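PDB 4BQ2: B-agarase from Saccharophagus degradans, which hydrolyses the beta-linkages of agarose, apparently from chain ends as an exo-beta-agarase of glycoside hydrolase family 50. Local coordinates for residues A[110-115]-A[148-153]; A[140-145]-A[197-202]; A[435-440]-A[464-469]; A[453-458]-A[490-495]. All coordinates share one frame; numbering follows the deposited sequence.

Interaction 1: A[110-115]-A[148-153]; sequences QSYYAK and DDRQFV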
loop_
_atom_site.group_PDB
_atom_site.type_symbol
_atom_site.label_atom_id
_atom_site.label_comp_id
_atom_site.label_asym_id
_atom_site.label_seq_id
_atom_site.Cartn_x
_atom_site.Cartn_y
_atom_site.Cartn_z
ATOM N N GLN A 110 12.420 0.926 25.364
ATOM C CA GLN A 110 11.199 1.708 25.554
ATOM C C GLN A 110 10.014 0.790 25.857
ATOM O O GLN A 110 10.101 -0.430 25.623
ATOM C CB GLN A 110 10.905 2.554 24.312
ATOM C CG GLN A 110 12.066 3.462 23.912
ATOM C CD GLN A 110 11.721 4.394 22.772
ATOM O OE1 GLN A 110 10.912 5.311 22.928
ATOM N NE2 GLN A 110 12.326 4.158 21.604
ATOM N N SER A 111 8.914 1.360 26.356
ATOM C CA SER A 111 7.688 0.586 26.597
ATOM C C SER A 111 6.735 0.805 25.455
ATOM O O SER A 111 6.584 1.957 24.966
ATOM C CB SER A 111 6.953 1.040 27.883
ATOM O OG SER A 111 7.528 0.491 29.049
ATOM N N TYR A 112 6.069 -0.281 25.054
ATOM C CA TYR A 112 5.186 -0.273 23.904
ATOM C C TYR A 112 3.815 -0.788 24.313
ATOM O O TYR A 112 3.722 -1.772 25.046
ATOM C CB TYR A 112 5.778 -1.172 22.793
ATOM C CG TYR A 112 7.026 -0.600 22.174
ATOM C CD1 TYR A 112 8.292 -0.843 22.726
ATOM C CD2 TYR A 112 6.936 0.198 21.039
ATOM C CE1 TYR A 112 9.438 -0.312 22.178
ATOM C CE2 TYR A 112 8.055 0.731 20.471
ATOM C CZ TYR A 112 9.315 0.502 21.050
ATOM O OH TYR A 112 10.430 1.047 20.422
ATOM N N TYR A 113 2.740 -0.176 23.831
ATOM C CA TYR A 113 1.430 -0.722 24.217
ATOM C C TYR A 113 0.472 -0.931 23.083
ATOM O O TYR A 113 0.491 -0.201 22.089
ATOM C CB TYR A 113 0.757 0.105 25.337
ATOM C CG TYR A 113 0.426 1.537 24.943
ATOM C CD1 TYR A 113 1.372 2.558 25.098
ATOM C CD2 TYR A 113 -0.829 1.869 24.450
ATOM C CE1 TYR A 113 1.073 3.879 24.756
ATOM C CE2 TYR A 113 -1.147 3.180 24.106
ATOM C CZ TYR A 113 -0.188 4.177 24.265
ATOM O OH TYR A 113 -0.512 5.467 23.911
ATOM N N ALA A 114 -0.394 -1.925 23.274
ATOM C CA ALA A 114 -1.459 -2.221 22.356
ATOM C C ALA A 114 -2.752 -2.296 23.133
ATOM O O ALA A 114 -2.920 -3.144 24.020
ATOM C CB ALA A 114 -1.187 -3.536 21.620
ATOM N N LYS A 115 -3.664 -1.393 22.805
ATOM C CA LYS A 115 -4.976 -1.353 23.450
ATOM C C LYS A 115 -5.735 -2.676 23.276
ATOM O O LYS A 115 -5.756 -3.235 22.193
ATOM C CB LYS A 115 -5.774 -0.164 22.898
ATOM C CG LYS A 115 -5.400 1.176 23.517
ATOM C CD LYS A 115 -5.976 2.287 22.669
ATOM C CE LYS A 115 -5.649 3.650 23.232
ATOM N NZ LYS A 115 -5.513 4.559 22.054
ATOM N N ASP A 148 5.489 8.843 27.941
ATOM C CA ASP A 148 6.758 8.541 27.257
ATOM C C ASP A 148 6.649 7.233 26.428
ATOM O O ASP A 148 7.506 6.948 25.576
ATOM C CB ASP A 148 7.884 8.401 28.279
ATOM C CG ASP A 148 8.442 9.736 28.740
ATOM O OD1 ASP A 148 7.904 10.794 28.358
ATOM O OD2 ASP A 148 9.451 9.724 29.483
ATOM N N ASP A 149 5.591 6.463 26.678
ATOM C CA ASP A 149 5.404 5.144 26.064
ATOM C C ASP A 149 5.067 5.262 24.578
ATOM O O ASP A 149 4.589 6.310 24.113
ATOM C CB ASP A 149 4.307 4.358 26.788
ATOM C CG ASP A 149 4.604 4.158 28.259
ATOM O OD1 ASP A 149 5.804 4.109 28.638
ATOM O OD2 ASP A 149 3.630 4.077 29.038
ATOM N N ARG A 150 5.315 4.190 23.837
ATOM C CA ARG A 150 4.988 4.160 22.414
ATOM C C ARG A 150 3.792 3.284 22.117
ATOM O O ARG A 150 3.751 2.145 22.521
ATOM C CB ARG A 150 6.193 3.696 21.614
ATOM C CG ARG A 150 7.408 4.619 21.795
ATOM C CD ARG A 150 8.478 4.294 20.771
ATOM N NE ARG A 150 8.059 4.645 19.405
ATOM C CZ ARG A 150 8.573 4.077 18.317
ATOM N NH1 ARG A 150 9.523 3.141 18.425
ATOM N NH2 ARG A 150 8.161 4.460 17.114
ATOM N N GLN A 151 2.839 3.810 21.365
ATOM C CA GLN A 151 1.632 3.051 21.024
ATOM C C GLN A 151 1.889 2.214 19.768
ATOM O O GLN A 151 2.300 2.766 18.741
ATOM C CB GLN A 151 0.421 3.991 20.814
ATOM C CG GLN A 151 -0.827 3.168 20.556
ATOM C CD GLN A 151 -2.140 3.916 20.547
ATOM O OE1 GLN A 151 -2.233 5.091 20.157
ATOM N NE2 GLN A 151 -3.188 3.201 20.895
ATOM N N PHE A 152 1.686 0.891 19.842
ATOM C CA PHE A 152 1.740 0.048 18.631
ATOM C C PHE A 152 0.747 0.652 17.644
ATOM O O PHE A 152 -0.370 1.085 18.030
ATOM C CB PHE A 152 1.314 -1.394 18.915
ATOM C CG PHE A 152 2.446 -2.361 19.211
ATOM C CD1 PHE A 152 3.055 -3.082 18.180
ATOM C CD2 PHE A 152 2.837 -2.630 20.530
ATOM C CE1 PHE A 152 4.070 -4.014 18.442
ATOM C CE2 PHE A 152 3.849 -3.546 20.802
ATOM C CZ PHE A 152 4.465 -4.253 19.762
ATOM N N VAL A 153 1.122 0.677 16.370
ATOM C CA VAL A 153 0.306 1.378 15.389
ATOM C C VAL A 153 -0.745 0.442 14.846
ATOM O O VAL A 153 -0.443 -0.715 14.549
ATOM C CB VAL A 153 1.185 1.854 14.221
ATOM C CG1 VAL A 153 0.396 2.555 13.131
ATOM C CG2 VAL A 153 2.292 2.758 14.749
HETATM O O HOH W 1 9.018 4.275 27.137
#
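Tyr-113 and Gln-151, and Tyr-112 and Arg-150, are brought together by two side-chain torsions. In Tyr-113 the ring carbon CG stands between the backbone N and the carbonyl carbon (chi1 63°), which lays the phenol ring against the neighbouring strand. In Arg-150 a bend at chi3 (68°) folds the guanidinium back toward the hydroxyl of Tyr-112. These groups decorate a short parallel pairing, Tyr-112 beside Arg-150 and Tyr-113 beside Gln-151, with the two pairs on opposite faces of the sheet. Three backbone bonds carry it. Arg-150 N gives a nearly straight bond to Ser-111 O (2.8 Å, 176° at the hydrogen), Tyr-113 N donates to Arg-150 O at 2.9 Å, and Phe-152 N to Tyr-113 O at 2.8 Å. At the start of the pairing a water accepts from Ser-111 N and reaches Asp-148 O through a weak bond.

On one face, Gln-151 CA sits over the middle of the Tyr-113 ring, 3.9 Å from its centroid, a CH-pi contact. On the other, Arg-150 runs alongside Tyr-112, and NH1 meets OH at the ring edge through a bent hydrogen bond of 3.0 Å. Phe-152 CE2 packs on Tyr-112 CB at 3.6 Å.

The other arm of the guanidinium is claimed by Asp-103 in a salt bridge, while Lys-115 pairs with Asp-120. Within this agarase CBM-like domain the chemistry is layered: backbone bonds set the register, the Tyr-113 ring covers Gln-151 on one face, Tyr-112 meets the arginine on the other, and this arginine, fixed by a carboxylate and a phenol, probably has little rotational freedom.

Interaction 2: A[140-145]-A[197-202]; sequences SNPPTW and ENFLVG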
loop_
_atom_site.group_PDB
_atom_site.type_symbol
_atom_site.label_atom_id
_atom_site.label_comp_id
_atom_site.label_asym_id
_atom_site.label_seq_id
_atom_site.Cartn_x
_atom_site.Cartn_y
_atom_site.Cartn_z
ATOM N N SER A 140 -4.354 5.210 11.731
ATOM C CA SER A 140 -3.992 5.119 13.127
ATOM C C SER A 140 -4.084 6.517 13.704
ATOM O O SER A 140 -3.831 7.537 13.015
ATOM C CB SER A 140 -2.583 4.552 13.310
ATOM O OG SER A 140 -2.479 3.883 14.557
ATOM N N ASN A 141 -4.451 6.551 14.978
ATOM C CA ASN A 141 -4.748 7.779 15.669
ATOM C C ASN A 141 -3.579 8.307 16.430
ATOM O O ASN A 141 -2.668 7.554 16.802
ATOM C CB ASN A 141 -5.917 7.541 16.668
ATOM C CG ASN A 141 -7.277 7.737 16.032
ATOM O OD1 ASN A 141 -7.385 8.266 14.921
ATOM N ND2 ASN A 141 -8.333 7.302 16.721
ATOM N N PRO A 142 -3.632 9.614 16.755
ATOM C CA PRO A 142 -2.711 10.079 17.781
ATOM C C PRO A 142 -3.048 9.332 19.066
ATOM O O PRO A 142 -4.162 8.830 19.192
ATOM C CB PRO A 142 -3.028 11.587 17.908
ATOM C CG PRO A 142 -4.337 11.788 17.236
ATOM C CD PRO A 142 -4.540 10.665 16.258
ATOM N N PRO A 143 -2.110 9.246 20.011
ATOM C CA PRO A 143 -2.453 8.501 21.236
ATOM C C PRO A 143 -3.602 9.158 22.012
ATOM O O PRO A 143 -3.801 10.367 21.902
ATOM C CB PRO A 143 -1.148 8.536 22.046
ATOM C CG PRO A 143 -0.325 9.610 21.440
ATOM C CD PRO A 143 -0.697 9.648 19.990
ATOM N N THR A 144 -4.359 8.376 22.778
ATOM C CA THR A 144 -5.491 8.917 23.535
ATOM C C THR A 144 -5.121 9.391 24.939
ATOM O O THR A 144 -5.998 9.786 25.714
ATOM C CB THR A 144 -6.636 7.903 23.635
ATOM O OG1 THR A 144 -6.110 6.659 24.102
ATOM C CG2 THR A 144 -7.288 7.707 22.274
ATOM N N TRP A 145 -3.838 9.299 25.280
ATOM C CA TRP A 145 -3.298 9.972 26.452
ATOM C C TRP A 145 -1.840 10.307 26.184
ATOM O O TRP A 145 -1.271 9.820 25.206
ATOM C CB TRP A 145 -3.412 9.106 27.697
ATOM C CG TRP A 145 -2.616 7.806 27.661
ATOM C CD1 TRP A 145 -1.306 7.627 28.012
ATOM C CD2 TRP A 145 -3.101 6.522 27.262
ATOM N NE1 TRP A 145 -0.948 6.294 27.874
ATOM C CE2 TRP A 145 -2.031 5.601 27.402
ATOM C CE3 TRP A 145 -4.336 6.056 26.812
ATOM C CZ2 TRP A 145 -2.170 4.244 27.114
ATOM C CZ3 TRP A 145 -4.473 4.708 26.521
ATOM C CH2 TRP A 145 -3.390 3.816 26.669
ATOM N N GLU A 197 -9.894 13.979 26.200
ATOM C CA GLU A 197 -11.017 14.542 25.479
ATOM C C GLU A 197 -10.633 15.215 24.155
ATOM O O GLU A 197 -11.400 15.194 23.196
ATOM C CB GLU A 197 -11.723 15.550 26.405
ATOM C CG GLU A 197 -10.801 16.575 27.077
ATOM C CD GLU A 197 -9.885 15.995 28.153
ATOM O OE1 GLU A 197 -10.284 15.041 28.856
ATOM O OE2 GLU A 197 -8.752 16.506 28.301
ATOM N N ASN A 198 -9.435 15.793 24.128
ATOM C CA ASN A 198 -8.930 16.609 23.028
ATOM C C ASN A 198 -7.932 15.889 22.122
ATOM O O ASN A 198 -7.231 16.532 21.324
ATOM C CB ASN A 198 -8.280 17.866 23.578
ATOM C CG ASN A 198 -9.276 18.756 24.266
ATOM O OD1 ASN A 198 -10.412 18.913 23.794
ATOM N ND2 ASN A 198 -8.874 19.326 25.401
ATOM N N PHE A 199 -7.877 14.564 22.210
ATOM C CA PHE A 199 -6.867 13.858 21.415
ATOM C C PHE A 199 -7.073 13.998 19.893
ATOM O O PHE A 199 -6.116 13.853 19.141
ATOM C CB PHE A 199 -6.693 12.396 21.852
ATOM C CG PHE A 199 -7.653 11.453 21.197
ATOM C CD1 PHE A 199 -8.984 11.400 21.592
ATOM C CD2 PHE A 199 -7.219 10.622 20.159
ATOM C CE1 PHE A 199 -9.872 10.525 20.972
ATOM C CE2 PHE A 199 -8.097 9.764 19.536
ATOM C CZ PHE A 199 -9.420 9.703 19.948
ATOM N N LEU A 200 -8.300 14.262 19.437
ATOM C CA LEU A 200 -8.526 14.503 18.007
ATOM C C LEU A 200 -8.762 15.974 17.655
ATOM O O LEU A 200 -9.229 16.282 16.562
ATOM C CB LEU A 200 -9.674 13.632 17.471
ATOM C CG LEU A 200 -9.476 12.098 17.464
ATOM C CD1 LEU A 200 -10.767 11.413 17.008
ATOM C CD2 LEU A 200 -8.293 11.697 16.584
ATOM N N VAL A 201 -8.435 16.865 18.586
ATOM C CA VAL A 201 -8.733 18.293 18.461
ATOM C C VAL A 201 -7.460 19.071 18.140
ATOM O O VAL A 201 -6.457 18.942 18.845
ATOM C CB VAL A 201 -9.357 18.864 19.770
ATOM C CG1 VAL A 201 -9.404 20.389 19.736
ATOM C CG2 VAL A 201 -10.762 18.324 19.973
ATOM N N GLY A 202 -7.525 19.901 17.096
ATOM C CA GLY A 202 -6.431 20.813 16.779
ATOM C C GLY A 202 -5.190 20.065 16.348
ATOM O O GLY A 202 -4.075 20.409 16.744
#
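Asn-141 comes first in meeting Phe-199: its ND2 lies at the edge of the phenyl ring, 3.7 Å from CE2, and the amide plane stands steeply to the ring (69°). The amide is held by Ser-136 through OD1 and by Asp-120 through ND2. Pro-142 follows, with CG against the backbone, 3.3 Å from Phe-199 O, and CD 3.9 Å from Leu-200 CD2. Pro-143 turns its ring the other way and offers its carbonyl, whose O lies 3.5 Å from Phe-199 CB. Thr-144 completes the set with its methyl CG2 centred over the phenyl face, 3.6 Å from the Phe-199 centroid, while OG1 bonds to His-119. Phe-199 CG lies between its backbone N and carbonyl carbon (chi1 86°), which places the ring beside that methyl. Leu-200 CG, from the same type I beta turn (Asn-198 to Val-201), covers the opposite face.

Both irregular segments belong to the CBM-like region, and the contact joins two of its connections: residues 140-145 lie between strands 110-115 and 150-155, with Pro-143 resting on Gln-151, and residues 197-202 lead from strand 180-191 toward helix 222-235. A backbone bond between Thr-144 and Asp-196 joins the loops just ahead of residues 197-202.

Interaction 3: A[435-440]-A[464-469]; sequences GWVIGD and VRAMET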
loop_
_atom_site.group_PDB
_atom_site.type_symbol
_atom_site.label_atom_id
_atom_site.label_comp_id
_atom_site.label_asym_id
_atom_site.label_seq_id
_atom_site.Cartn_x
_atom_site.Cartn_y
_atom_site.Cartn_z
ATOM N N GLY A 435 -4.209 3.203 -16.738
ATOM C CA GLY A 435 -5.645 3.367 -16.849
ATOM C C GLY A 435 -6.310 2.381 -15.920
ATOM O O GLY A 435 -5.656 1.443 -15.391
ATOM N N TRP A 436 -7.598 2.611 -15.702
ATOM C CA TRP A 436 -8.427 1.724 -14.891
ATOM C C TRP A 436 -9.614 1.308 -15.740
ATOM O O TRP A 436 -10.254 2.160 -16.360
ATOM C CB TRP A 436 -9.031 2.481 -13.706
ATOM C CG TRP A 436 -8.151 3.168 -12.733
ATOM C CD1 TRP A 436 -7.761 4.481 -12.769
ATOM C CD2 TRP A 436 -7.628 2.625 -11.502
ATOM N NE1 TRP A 436 -7.021 4.785 -11.654
ATOM C CE2 TRP A 436 -6.940 3.670 -10.847
ATOM C CE3 TRP A 436 -7.705 1.376 -10.891
ATOM C CZ2 TRP A 436 -6.277 3.488 -9.608
ATOM C CZ3 TRP A 436 -7.064 1.176 -9.634
ATOM C CH2 TRP A 436 -6.339 2.222 -9.024
ATOM N N VAL A 437 -9.926 0.014 -15.754
ATOM C CA VAL A 437 -11.108 -0.462 -16.462
ATOM C C VAL A 437 -12.257 -0.473 -15.470
ATOM O O VAL A 437 -12.345 -1.344 -14.588
ATOM C CB VAL A 437 -10.899 -1.861 -17.116
ATOM C CG1 VAL A 437 -12.142 -2.300 -17.924
ATOM C CG2 VAL A 437 -9.679 -1.809 -18.000
ATOM N N ILE A 438 -13.132 0.523 -15.625
ATOM C CA ILE A 438 -14.286 0.664 -14.758
ATOM C C ILE A 438 -15.506 0.823 -15.644
ATOM O O ILE A 438 -15.393 1.155 -16.830
ATOM C CB ILE A 438 -14.144 1.870 -13.782
ATOM C CG1 ILE A 438 -14.165 3.219 -14.545
ATOM C CG2 ILE A 438 -12.875 1.726 -12.934
ATOM C CD1 ILE A 438 -14.178 4.470 -13.649
ATOM N N GLY A 439 -16.679 0.605 -15.078
ATOM C CA GLY A 439 -17.892 0.747 -15.886
ATOM C C GLY A 439 -19.051 -0.061 -15.334
ATOM O O GLY A 439 -18.979 -0.573 -14.230
ATOM N N ASP A 440 -20.121 -0.174 -16.108
ATOM C CA ASP A 440 -21.328 -0.833 -15.618
ATOM C C ASP A 440 -21.409 -2.308 -15.958
ATOM O O ASP A 440 -22.499 -2.879 -15.843
ATOM C CB ASP A 440 -22.570 -0.143 -16.205
ATOM C CG ASP A 440 -22.697 1.274 -15.760
ATOM O OD1 ASP A 440 -22.405 1.525 -14.565
ATOM O OD2 ASP A 440 -23.072 2.129 -16.603
ATOM N N VAL A 464 -15.694 -3.898 -23.973
ATOM C CA VAL A 464 -16.053 -2.526 -24.394
ATOM C C VAL A 464 -15.329 -1.473 -23.520
ATOM O O VAL A 464 -14.723 -0.518 -24.023
ATOM C CB VAL A 464 -17.604 -2.320 -24.389
ATOM C CG1 VAL A 464 -17.998 -0.868 -24.712
ATOM C CG2 VAL A 464 -18.258 -3.274 -25.382
ATOM N N ARG A 465 -15.367 -1.669 -22.209
ATOM C CA ARG A 465 -14.820 -0.700 -21.302
ATOM C C ARG A 465 -13.289 -0.749 -21.305
ATOM O O ARG A 465 -12.642 0.309 -21.190
ATOM C CB ARG A 465 -15.427 -0.898 -19.894
ATOM C CG ARG A 465 -16.899 -0.459 -19.774
ATOM C CD ARG A 465 -17.095 0.982 -20.262
ATOM N NE ARG A 465 -16.389 1.894 -19.367
ATOM C CZ ARG A 465 -16.245 3.206 -19.549
ATOM N NH1 ARG A 465 -16.734 3.817 -20.627
ATOM N NH2 ARG A 465 -15.595 3.913 -18.629
ATOM N N ALA A 466 -12.712 -1.947 -21.495
ATOM C CA ALA A 466 -11.240 -2.089 -21.554
ATOM C C ALA A 466 -10.740 -1.340 -22.795
ATOM O O ALA A 466 -9.730 -0.675 -22.721
ATOM C CB ALA A 466 -10.802 -3.553 -21.607
ATOM N N MET A 467 -11.451 -1.486 -23.915
ATOM C CA MET A 467 -11.125 -0.775 -25.162
ATOM C C MET A 467 -11.210 0.758 -24.949
ATOM O O MET A 467 -10.300 1.506 -25.339
ATOM C CB MET A 467 -12.096 -1.208 -26.275
ATOM C CG MET A 467 -11.792 -2.567 -26.891
ATOM S SD MET A 467 -10.251 -2.614 -27.815
ATOM C CE MET A 467 -10.703 -1.713 -29.311
ATOM N N GLU A 468 -12.293 1.231 -24.311
ATOM C CA GLU A 468 -12.389 2.666 -24.042
ATOM C C GLU A 468 -11.259 3.127 -23.115
ATOM O O GLU A 468 -10.667 4.192 -23.317
ATOM C CB GLU A 468 -13.779 3.064 -23.528
ATOM C CG GLU A 468 -13.961 4.544 -23.216
ATOM C CD GLU A 468 -13.891 5.456 -24.458
ATOM O OE1 GLU A 468 -13.873 4.950 -25.602
ATOM O OE2 GLU A 468 -13.806 6.698 -24.269
ATOM N N THR A 469 -10.918 2.313 -22.123
ATOM C CA THR A 469 -9.825 2.666 -21.235
ATOM C C THR A 469 -8.512 2.849 -21.998
ATOM O O THR A 469 -7.840 3.851 -21.825
ATOM C CB THR A 469 -9.647 1.610 -20.131
ATOM O OG1 THR A 469 -10.876 1.546 -19.402
ATOM C CG2 THR A 469 -8.479 1.969 -19.189
HETATM O O HOH W 2 -12.602 2.803 -17.680
#
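Arg-465 grips the carbonyl oxygen of Ile-438 side-on with two nitrogens. NE gives the shorter and straighter bond, 2.8 Å to Ile-438 O with 165° at the hydrogen, and it lies in the carbonyl plane. NH2 adds a longer bond of 3.3 Å to the same Ile-438 O, from above that plane. This packs helix 460-477 against the loop that follows strand 431-435, consistent with the (beta/alpha)8 barrel expected of family 50. Bends at chi2 and chi3 (-53° and -66°) curl the arginine so that the guanidinium presents its NE edge to the loop. NH2 has a further acceptor in Asp-313 O, so the group also ties in a loop far back in the sequence.

A turn further along the helix a water continues the polar seam: it accepts from Ile-438 N at 3.1 Å and donates to Thr-469 OG1 at 2.7 Å. Both backbone polar atoms of Ile-438 are thereby answered from the helix side, one directly and one through solvent.

Packing fills in around these bonds. Val-437 rests its two methyls on the helix surface, CG1 meeting Ala-466 N at 3.6 Å and CG2 passing across Thr-469. Its own backbone N is held by Asp-489 OD1, just beyond strand 483-488. The Trp-436 side chain leaves the backbone away from the helix, and its ring meets that of Trp-418 and touches Asn-490. Where the strand ends, the glycine backbone lets the helix come close, with Thr-469 CG2 lying 3.9 Å from Gly-435 CA.

Interaction 4: A[453-458]-A[490-495]; sequences AMPDVF and NEKSFG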
loop_
_atom_site.group_PDB
_atom_site.type_symbol
_atom_site.label_atom_id
_atom_site.label_comp_id
_atom_site.label_asym_id
_atom_site.label_seq_id
_atom_site.Cartn_x
_atom_site.Cartn_y
_atom_site.Cartn_z
ATOM N N ALA A 453 -15.534 -4.665 -6.320
ATOM C CA ALA A 453 -15.941 -5.951 -6.888
ATOM C C ALA A 453 -15.106 -6.292 -8.129
ATOM O O ALA A 453 -14.595 -5.393 -8.821
ATOM C CB ALA A 453 -17.419 -5.916 -7.256
ATOM N N MET A 454 -15.012 -7.581 -8.427
ATOM C CA MET A 454 -14.222 -8.068 -9.568
ATOM C C MET A 454 -15.059 -8.065 -10.849
ATOM O O MET A 454 -16.290 -8.279 -10.799
ATOM C CB MET A 454 -13.674 -9.460 -9.249
ATOM C CG MET A 454 -12.587 -9.428 -8.191
ATOM S SD MET A 454 -11.085 -8.567 -8.756
ATOM C CE MET A 454 -10.382 -9.842 -9.815
ATOM N N PRO A 455 -14.412 -7.804 -12.004
ATOM C CA PRO A 455 -15.148 -7.707 -13.235
ATOM C C PRO A 455 -15.545 -9.072 -13.772
ATOM O O PRO A 455 -14.801 -10.036 -13.602
ATOM C CB PRO A 455 -14.131 -7.053 -14.203
ATOM C CG PRO A 455 -12.787 -7.507 -13.685
ATOM C CD PRO A 455 -12.979 -7.476 -12.182
ATOM N N ASP A 456 -16.701 -9.146 -14.414
ATOM C CA ASP A 456 -17.030 -10.350 -15.193
ATOM C C ASP A 456 -16.396 -10.199 -16.555
ATOM O O ASP A 456 -16.947 -9.554 -17.434
ATOM C CB ASP A 456 -18.543 -10.572 -15.359
ATOM C CG ASP A 456 -18.845 -11.937 -15.962
ATOM O OD1 ASP A 456 -18.032 -12.371 -16.810
ATOM O OD2 ASP A 456 -19.846 -12.597 -15.568
ATOM N N VAL A 457 -15.223 -10.799 -16.709
ATOM C CA VAL A 457 -14.371 -10.584 -17.860
ATOM C C VAL A 457 -14.885 -11.298 -19.095
ATOM O O VAL A 457 -14.321 -11.135 -20.174
ATOM C CB VAL A 457 -12.933 -11.028 -17.548
ATOM C CG1 VAL A 457 -12.347 -10.132 -16.462
ATOM C CG2 VAL A 457 -12.898 -12.502 -17.079
ATOM N N PHE A 458 -15.928 -12.120 -18.927
ATOM C CA PHE A 458 -16.591 -12.764 -20.072
ATOM C C PHE A 458 -17.798 -11.959 -20.599
ATOM O O PHE A 458 -18.338 -12.258 -21.666
ATOM C CB PHE A 458 -16.993 -14.206 -19.695
ATOM C CG PHE A 458 -15.823 -15.157 -19.616
ATOM C CD1 PHE A 458 -15.355 -15.804 -20.766
ATOM C CD2 PHE A 458 -15.199 -15.410 -18.418
ATOM C CE1 PHE A 458 -14.269 -16.680 -20.704
ATOM C CE2 PHE A 458 -14.119 -16.269 -18.356
ATOM C CZ PHE A 458 -13.657 -16.906 -19.498
ATOM N N ASN A 490 -5.125 -2.250 -10.539
ATOM C CA ASN A 490 -4.203 -2.261 -9.435
ATOM C C ASN A 490 -4.791 -3.067 -8.285
ATOM O O ASN A 490 -5.960 -2.818 -7.908
ATOM C CB ASN A 490 -3.980 -0.810 -8.966
ATOM C CG ASN A 490 -3.103 -0.716 -7.740
ATOM O OD1 ASN A 490 -1.911 -0.982 -7.830
ATOM N ND2 ASN A 490 -3.668 -0.265 -6.600
ATOM N N GLU A 491 -4.014 -4.021 -7.744
ATOM C CA GLU A 491 -4.402 -4.731 -6.509
ATOM C C GLU A 491 -5.851 -5.250 -6.539
ATOM O O GLU A 491 -6.646 -5.049 -5.611
ATOM C CB GLU A 491 -4.164 -3.815 -5.295
ATOM C CG GLU A 491 -2.699 -3.410 -5.149
ATOM C CD GLU A 491 -2.404 -2.689 -3.844
ATOM O OE1 GLU A 491 -3.353 -2.437 -3.072
ATOM O OE2 GLU A 491 -1.210 -2.385 -3.591
ATOM N N LYS A 492 -6.184 -5.953 -7.617
ATOM C CA LYS A 492 -7.492 -6.568 -7.747
ATOM C C LYS A 492 -7.562 -7.752 -6.801
ATOM O O LYS A 492 -6.562 -8.421 -6.550
ATOM C CB LYS A 492 -7.734 -7.004 -9.207
ATOM C CG LYS A 492 -7.591 -5.844 -10.217
ATOM C CD LYS A 492 -8.200 -6.198 -11.591
ATOM C CE LYS A 492 -9.723 -6.069 -11.526
ATOM N NZ LYS A 492 -10.215 -4.654 -11.354
ATOM N N SER A 493 -8.744 -7.995 -6.254
ATOM C CA SER A 493 -8.937 -9.133 -5.346
ATOM C C SER A 493 -9.118 -10.449 -6.108
ATOM O O SER A 493 -10.245 -10.959 -6.234
ATOM C CB SER A 493 -10.131 -8.863 -4.421
ATOM O OG SER A 493 -9.820 -7.795 -3.511
ATOM N N PHE A 494 -8.005 -11.013 -6.583
ATOM C CA PHE A 494 -8.030 -12.257 -7.343
ATOM C C PHE A 494 -8.117 -13.481 -6.416
ATOM O O PHE A 494 -8.340 -14.600 -6.878
ATOM C CB PHE A 494 -6.769 -12.394 -8.208
ATOM C CG PHE A 494 -6.860 -11.707 -9.521
ATOM C CD1 PHE A 494 -7.619 -12.239 -10.556
ATOM C CD2 PHE A 494 -6.132 -10.531 -9.751
ATOM C CE1 PHE A 494 -7.673 -11.599 -11.793
ATOM C CE2 PHE A 494 -6.188 -9.890 -10.974
ATOM C CZ PHE A 494 -6.950 -10.416 -11.998
ATOM N N GLY A 495 -7.905 -13.270 -5.118
ATOM C CA GLY A 495 -8.039 -14.344 -4.109
ATOM C C GLY A 495 -6.896 -14.254 -3.108
ATOM O O GLY A 495 -5.737 -14.176 -3.510
#
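Met-454 and Phe-494 form the aromatic part of the contact. The methyl CE stands over one face of the phenyl ring, 3.8 Å from the centroid of Phe-494 and displaced toward the rim, a CH-pi contact. Behind it the sulfur SD lies higher above the same ring, 5.3 Å from the centroid, completing a Met-aromatic arrangement. Bends at chi2 and chi3 (-66° and -77°) coil the methionine so that its methyl meets the ring.

Apolar packing adds the aliphatic part of Lys-492: CB touches Met-454 SD at 3.7 Å, and CE approaches Pro-455 CD at 3.6 Å. Its amino group has a long, weak ion pair with Asp-489.

A backbone carbonyl sits within the packing: Met-454 CG comes within 3.4 Å of Ser-493 O, with SD and CE also close to it, while the Ser-493 hydroxyl bonds to Phe-450 N.

The contact joins strand 454-455, paired with strand 443-444, to the loop after strand 483-488, and Met-454 also touches Tyr-578 of helix 565-593. No hydrogen bond links the two segments; cohesion rests on dispersion and CH-pi attraction, with a thioether fitted to a phenyl face and to the alkyl part of a lysine.

Overall arrangement
From the N terminus, interaction 1 opens at strand 110-115 and closes on residues 148-153, and interaction 2 crosses it: 140-145 leaves from within that loop and meets 197-202 after strand 180-191. The two touch, the rings of Tyr-113 and Trp-145 stacking, so the CBM-like domain's paired strands and its outgoing connection are tied together. The chain then runs on to the probable barrel domain, where interactions 3 and 4 cross in turn: 435-440 meets helix 460-477, while 453-458, just ahead of that helix, reaches 490-495 beyond strand 483-488. They meet at Trp-436 and Asn-490. Between the centres of interactions 1 and 3 lie about 45 Å.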